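Local coordinates for sister chromatid cohesion protein (Chaetomium thermophilum, PDB 5T8V) that probably loads cohesin onto chromatin as an SCC2/Nipped-B family protein, the chain being the helical-repeat C-terminal part of the loader, at residues F1226-L1230 and N1282-F1286; L1252-I1256 and I1279-L1283. All coordinates share one frame; numbering follows the deposited sequence.

Contact 1 (F1226-L1230 and N1282-F1286); sequences FTPKL and NLAFF
Asn1282, near the C-terminal end of helix 1271-1284, reaches the loop 1226-1230 with its amide and shows how one polar side chain can pin an irregular segment. Its CG lies anti to its own carbonyl carbon (chi1 -79°), which carries OD1 up to the loop backbone. There Leu1230 N, at the N-cap position of helix 1231-1240, donates to Asn1282 OD1 at 3.3 Å; the bond is nearly straight at the hydrogen (169°), although the donor stands above the carbonyl plane. Lys1229 N lies 2.8 Å from the same Asn1282 OD1. The dense part of the contact is centred on Pro1228, whose ring fits between this amide and the turn that follows the helix: its CG faces the backbone O of Phe1285 and meets CD1 of Phe1286 at 3.6 Å. Leu1230 CB comes in at the edge of the Phe1286 ring, near its plane. The Phe1226 end is the more open side, Phe1226 being partly exposed whereas the residues round Pro1228 are buried. Here the rings of Phe1226 and Phe1285 form an offset stack, centroids 4.6 Å apart and planes at 20°, while Ala1284 CB sits over the opposite face of Phe1285. Trp1425 of helix 1422-1431 meets the Phe1226 ring edge-to-face. The chemistry is consistent with a loop anchored at both ends, by a polar contact where it enters helix 1231-1240 and by ring stacking at Phe1226.

Contact 2 (L1252-I1256 and I1279-L1283); sequences LVSQI and IIENL
Helix-to-helix packing within the C-terminal region of this HEAT-repeat protein brings the C-terminal part of helix 1243-1254, together with Gln1255 and Ile1256, against helix 1271-1284. Ile1279 is the central side chain. Its CG1 is held between the backbone N and the carbonyl carbon (chi1 63°), and the extended chain beyond (chi2 175°) sends CD1 toward segment 1252-1256. That methyl lies 3.4 Å from Ile1256 CG1, the two side chains lying alongside and pointing opposite ways, and it also approaches the backbone O of Leu1252 and the CB of Gln1255. Nearer the base of Ile1279, Leu1252 comes in at a slant, its CD2 4.0 Å from Ile1279 CB.

In this predominantly helical architecture, such apolar seams are how successive helices are laid against one another, and this one is filled by branched aliphatic side chains. Ile1256 continues it: its CD1 meets Ile1280 CG2 at 3.5 Å, the two side chains lying at about a right angle. One turn along from Ile1279, Leu1283 runs antiparallel to the side chain of Leu1252, with Leu1252 CD1 and Leu1283 CD2 4.1 Å apart; Val1253 CG2 makes a more distant approach to Leu1283 CD1. Other helices close round the seam: 1200-1213 packs on Leu1252 and Ile1279 through Ile1204, 1291-1319 on Val1253 and Leu1283, and 1364-1387 on Ile1256 and Ile1280. At the polar margin, Gln1255 OE1 takes a hydrogen bond from Tyr1275 OH, and Ile1256 O accepts one from His1272 NE2.

Both contacts use helix 1271-1284 and share Asn1282 and Leu1283, with centres about 10 Å apart, yet they load different sides of it. Contact 2 is a buried helix-to-helix seam built from aliphatic groups; contact 1 is also largely buried but seats a loop, so it adds an amide-to-backbone bond and aromatic stacking, and at one end it reaches a partly exposed ring. The division is clear at the shared residues: Asn1282 serves contact 1, whereas Leu1283 packs in contact 2. The two meet at Leu1252, whose CD2 lies 4.0 Å from Leu1230 CD1 and whose CD1 lies 4.1 Å from Phe1286 CE2, making the apolar core continuous between them.

Contact 1 (F1226-L1230 and N1282-F1286)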
loop_
_atom_site.group_PDB
_atom_site.type_symbol
_atom_site.label_atom_id
_atom_site.label_comp_id
_atom_site.label_asym_id
_atom_site.label_seq_id
_atom_site.Cartn_x
_atom_site.Cartn_y
_atom_site.Cartn_z
ATOM N N PHE A 1226 19.357 -8.789 17.031
ATOM C CA PHE A 1226 20.610 -9.520 16.877
ATOM C C PHE A 1226 21.632 -8.682 16.117
ATOM O O PHE A 1226 21.844 -8.885 14.916
ATOM C CB PHE A 1226 20.381 -10.858 16.149
ATOM C CG PHE A 1226 20.330 -12.065 17.058
ATOM C CD1 PHE A 1226 21.176 -12.181 18.149
ATOM C CD2 PHE A 1226 19.439 -13.096 16.799
ATOM C CE1 PHE A 1226 21.125 -13.293 18.971
ATOM C CE2 PHE A 1226 19.386 -14.211 17.618
ATOM C CZ PHE A 1226 20.231 -14.308 18.703
ATOM N N THR A 1227 22.274 -7.742 16.811
ATOM C CA THR A 1227 23.315 -6.915 16.222
ATOM C C THR A 1227 24.578 -7.005 17.069
ATOM O O THR A 1227 24.500 -6.964 18.303
ATOM C CB THR A 1227 22.871 -5.449 16.114
ATOM O OG1 THR A 1227 22.534 -4.948 17.414
ATOM C CG2 THR A 1227 21.670 -5.319 15.190
ATOM N N PRO A 1228 25.751 -7.123 16.446
ATOM C CA PRO A 1228 26.984 -7.251 17.229
ATOM C C PRO A 1228 27.379 -5.933 17.876
ATOM O O PRO A 1228 27.037 -4.848 17.399
ATOM C CB PRO A 1228 28.016 -7.693 16.188
ATOM C CG PRO A 1228 27.531 -7.088 14.923
ATOM C CD PRO A 1228 26.024 -7.119 14.998
ATOM N N LYS A 1229 28.114 -6.041 18.985
ATOM C CA LYS A 1229 28.551 -4.845 19.698
ATOM C C LYS A 1229 29.468 -3.991 18.833
ATOM O O LYS A 1229 29.423 -2.758 18.897
ATOM C CB LYS A 1229 29.255 -5.240 20.997
ATOM C CG LYS A 1229 28.388 -6.032 21.964
ATOM C CD LYS A 1229 27.182 -5.227 22.432
ATOM C CE LYS A 1229 26.363 -5.992 23.459
ATOM N NZ LYS A 1229 27.135 -6.270 24.700
ATOM N N LEU A 1230 30.304 -4.629 18.017
ATOM C CA LEU A 1230 31.254 -3.929 17.166
ATOM C C LEU A 1230 30.649 -3.493 15.838
ATOM O O LEU A 1230 31.396 -3.111 14.930
ATOM C CB LEU A 1230 32.472 -4.819 16.902
ATOM C CG LEU A 1230 33.160 -5.429 18.127
ATOM C CD1 LEU A 1230 34.299 -6.345 17.700
ATOM C CD2 LEU A 1230 33.671 -4.345 19.058
ATOM N N ASN A 1282 30.206 -11.810 18.150
ATOM C CA ASN A 1282 30.227 -10.749 17.148
ATOM C C ASN A 1282 30.412 -11.322 15.750
ATOM O O ASN A 1282 29.808 -10.834 14.787
ATOM C CB ASN A 1282 31.339 -9.744 17.454
ATOM C CG ASN A 1282 30.965 -8.769 18.553
ATOM O OD1 ASN A 1282 30.161 -7.862 18.345
ATOM N ND2 ASN A 1282 31.563 -8.939 19.725
ATOM N N LEU A 1283 31.246 -12.356 15.614
ATOM C CA LEU A 1283 31.472 -12.951 14.301
ATOM C C LEU A 1283 30.196 -13.575 13.755
ATOM O O LEU A 1283 29.953 -13.548 12.544
ATOM C CB LEU A 1283 32.581 -13.999 14.379
ATOM C CG LEU A 1283 33.966 -13.490 14.785
ATOM C CD1 LEU A 1283 34.913 -14.660 15.009
ATOM C CD2 LEU A 1283 34.527 -12.534 13.744
ATOM N N ALA A 1284 29.369 -14.146 14.635
ATOM C CA ALA A 1284 28.130 -14.777 14.186
ATOM C C ALA A 1284 27.318 -13.843 13.295
ATOM O O ALA A 1284 26.823 -14.249 12.237
ATOM C CB ALA A 1284 27.302 -15.218 15.394
ATOM N N PHE A 1285 27.175 -12.585 13.705
ATOM C CA PHE A 1285 26.373 -11.604 12.983
ATOM C C PHE A 1285 27.208 -10.352 12.777
ATOM O O PHE A 1285 27.791 -9.836 13.733
ATOM C CB PHE A 1285 25.095 -11.271 13.756
ATOM C CG PHE A 1285 24.660 -12.358 14.704
ATOM C CD1 PHE A 1285 23.826 -13.380 14.276
ATOM C CD2 PHE A 1285 25.094 -12.361 16.019
ATOM C CE1 PHE A 1285 23.430 -14.380 15.148
ATOM C CE2 PHE A 1285 24.701 -13.358 16.894
ATOM C CZ PHE A 1285 23.868 -14.369 16.457
ATOM N N PHE A 1286 27.268 -9.863 11.538
ATOM C CA PHE A 1286 28.107 -8.706 11.245
ATOM C C PHE A 1286 27.665 -7.929 10.011
ATOM O O PHE A 1286 28.141 -6.812 9.780
ATOM C CB PHE A 1286 29.565 -9.151 11.052
ATOM C CG PHE A 1286 30.498 -8.747 12.168
ATOM C CD1 PHE A 1286 30.359 -7.533 12.823
ATOM C CD2 PHE A 1286 31.530 -9.589 12.550
ATOM C CE1 PHE A 1286 31.225 -7.174 13.843
ATOM C CE2 PHE A 1286 32.398 -9.234 13.566
ATOM C CZ PHE A 1286 32.244 -8.025 14.212
#

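Contact 2 (L1252-I1256 and I1279-L1283)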
loop_
_atom_site.group_PDB
_atom_site.type_symbol
_atom_site.label_atom_id
_atom_site.label_comp_id
_atom_site.label_asym_id
_atom_site.label_seq_id
_atom_site.Cartn_x
_atom_site.Cartn_y
_atom_site.Cartn_z
ATOM N N LEU A 1252 40.582 -10.230 14.893
ATOM C CA LEU A 1252 39.623 -10.764 15.854
ATOM C C LEU A 1252 39.893 -12.238 16.110
ATOM O O LEU A 1252 40.065 -12.664 17.258
ATOM C CB LEU A 1252 38.193 -10.562 15.350
ATOM C CG LEU A 1252 37.548 -9.200 15.596
ATOM C CD1 LEU A 1252 36.322 -9.032 14.713
ATOM C CD2 LEU A 1252 37.174 -9.064 17.059
ATOM N N VAL A 1253 39.960 -13.031 15.037
ATOM C CA VAL A 1253 40.255 -14.453 15.184
ATOM C C VAL A 1253 41.565 -14.644 15.935
ATOM O O VAL A 1253 41.666 -15.488 16.834
ATOM C CB VAL A 1253 40.288 -15.137 13.803
ATOM C CG1 VAL A 1253 40.628 -16.617 13.940
ATOM C CG2 VAL A 1253 38.953 -14.964 13.090
ATOM N N SER A 1254 42.583 -13.852 15.591
ATOM C CA SER A 1254 43.881 -14.002 16.241
ATOM C C SER A 1254 43.802 -13.659 17.721
ATOM O O SER A 1254 44.588 -14.180 18.520
ATOM C CB SER A 1254 44.920 -13.126 15.542
ATOM O OG SER A 1254 45.121 -13.555 14.204
ATOM N N GLN A 1255 42.861 -12.797 18.108
ATOM C CA GLN A 1255 42.688 -12.472 19.518
ATOM C C GLN A 1255 42.058 -13.611 20.305
ATOM O O GLN A 1255 41.991 -13.524 21.536
ATOM C CB GLN A 1255 41.836 -11.209 19.661
ATOM C CG GLN A 1255 42.595 -9.914 19.399
ATOM C CD GLN A 1255 43.341 -9.418 20.623
ATOM O OE1 GLN A 1255 42.772 -9.309 21.709
ATOM N NE2 GLN A 1255 44.623 -9.116 20.454
ATOM N N ILE A 1256 41.604 -14.670 19.633
ATOM C CA ILE A 1256 41.000 -15.801 20.327
ATOM C C ILE A 1256 42.013 -16.899 20.632
ATOM O O ILE A 1256 41.745 -17.752 21.489
ATOM C CB ILE A 1256 39.831 -16.379 19.506
ATOM C CG1 ILE A 1256 38.868 -15.264 19.086
ATOM C CG2 ILE A 1256 39.060 -17.404 20.328
ATOM C CD1 ILE A 1256 37.807 -15.688 18.098
ATOM N N ILE A 1279 33.868 -12.038 21.432
ATOM C CA ILE A 1279 34.271 -11.683 20.072
ATOM C C ILE A 1279 33.950 -12.766 19.048
ATOM O O ILE A 1279 34.187 -12.548 17.853
ATOM C CB ILE A 1279 35.766 -11.305 19.996
ATOM C CG1 ILE A 1279 36.668 -12.479 20.382
ATOM C CG2 ILE A 1279 36.044 -10.100 20.886
ATOM C CD1 ILE A 1279 38.150 -12.175 20.190
ATOM N N ILE A 1280 33.418 -13.915 19.461
ATOM C CA ILE A 1280 32.861 -14.855 18.486
ATOM C C ILE A 1280 31.376 -14.590 18.270
ATOM O O ILE A 1280 30.874 -14.689 17.143
ATOM C CB ILE A 1280 33.117 -16.321 18.904
ATOM C CG1 ILE A 1280 32.372 -16.674 20.192
ATOM C CG2 ILE A 1280 34.607 -16.592 19.049
ATOM C CD1 ILE A 1280 31.080 -17.429 19.955
ATOM N N GLU A 1281 30.660 -14.230 19.340
ATOM C CA GLU A 1281 29.268 -13.825 19.181
ATOM C C GLU A 1281 29.148 -12.620 18.256
ATOM O O GLU A 1281 28.098 -12.418 17.633
ATOM C CB GLU A 1281 28.654 -13.523 20.547
ATOM C CG GLU A 1281 28.466 -14.750 21.422
ATOM C CD GLU A 1281 28.007 -14.402 22.827
ATOM O OE1 GLU A 1281 28.568 -13.460 23.423
ATOM O OE2 GLU A 1281 27.081 -15.069 23.332
ATOM N N ASN A 1282 30.206 -11.810 18.150
ATOM C CA ASN A 1282 30.227 -10.749 17.148
ATOM C C ASN A 1282 30.412 -11.322 15.750
ATOM O O ASN A 1282 29.808 -10.834 14.787
ATOM C CB ASN A 1282 31.339 -9.744 17.454
ATOM C CG ASN A 1282 30.965 -8.769 18.553
ATOM O OD1 ASN A 1282 30.161 -7.862 18.345
ATOM N ND2 ASN A 1282 31.563 -8.939 19.725
ATOM N N LEU A 1283 31.246 -12.356 15.614
ATOM C CA LEU A 1283 31.472 -12.951 14.301
ATOM C C LEU A 1283 30.196 -13.575 13.755
ATOM O O LEU A 1283 29.953 -13.548 12.544
ATOM C CB LEU A 1283 32.581 -13.999 14.379
ATOM C CG LEU A 1283 33.966 -13.490 14.785
ATOM C CD1 LEU A 1283 34.913 -14.660 15.009
ATOM C CD2 LEU A 1283 34.527 -12.534 13.744
#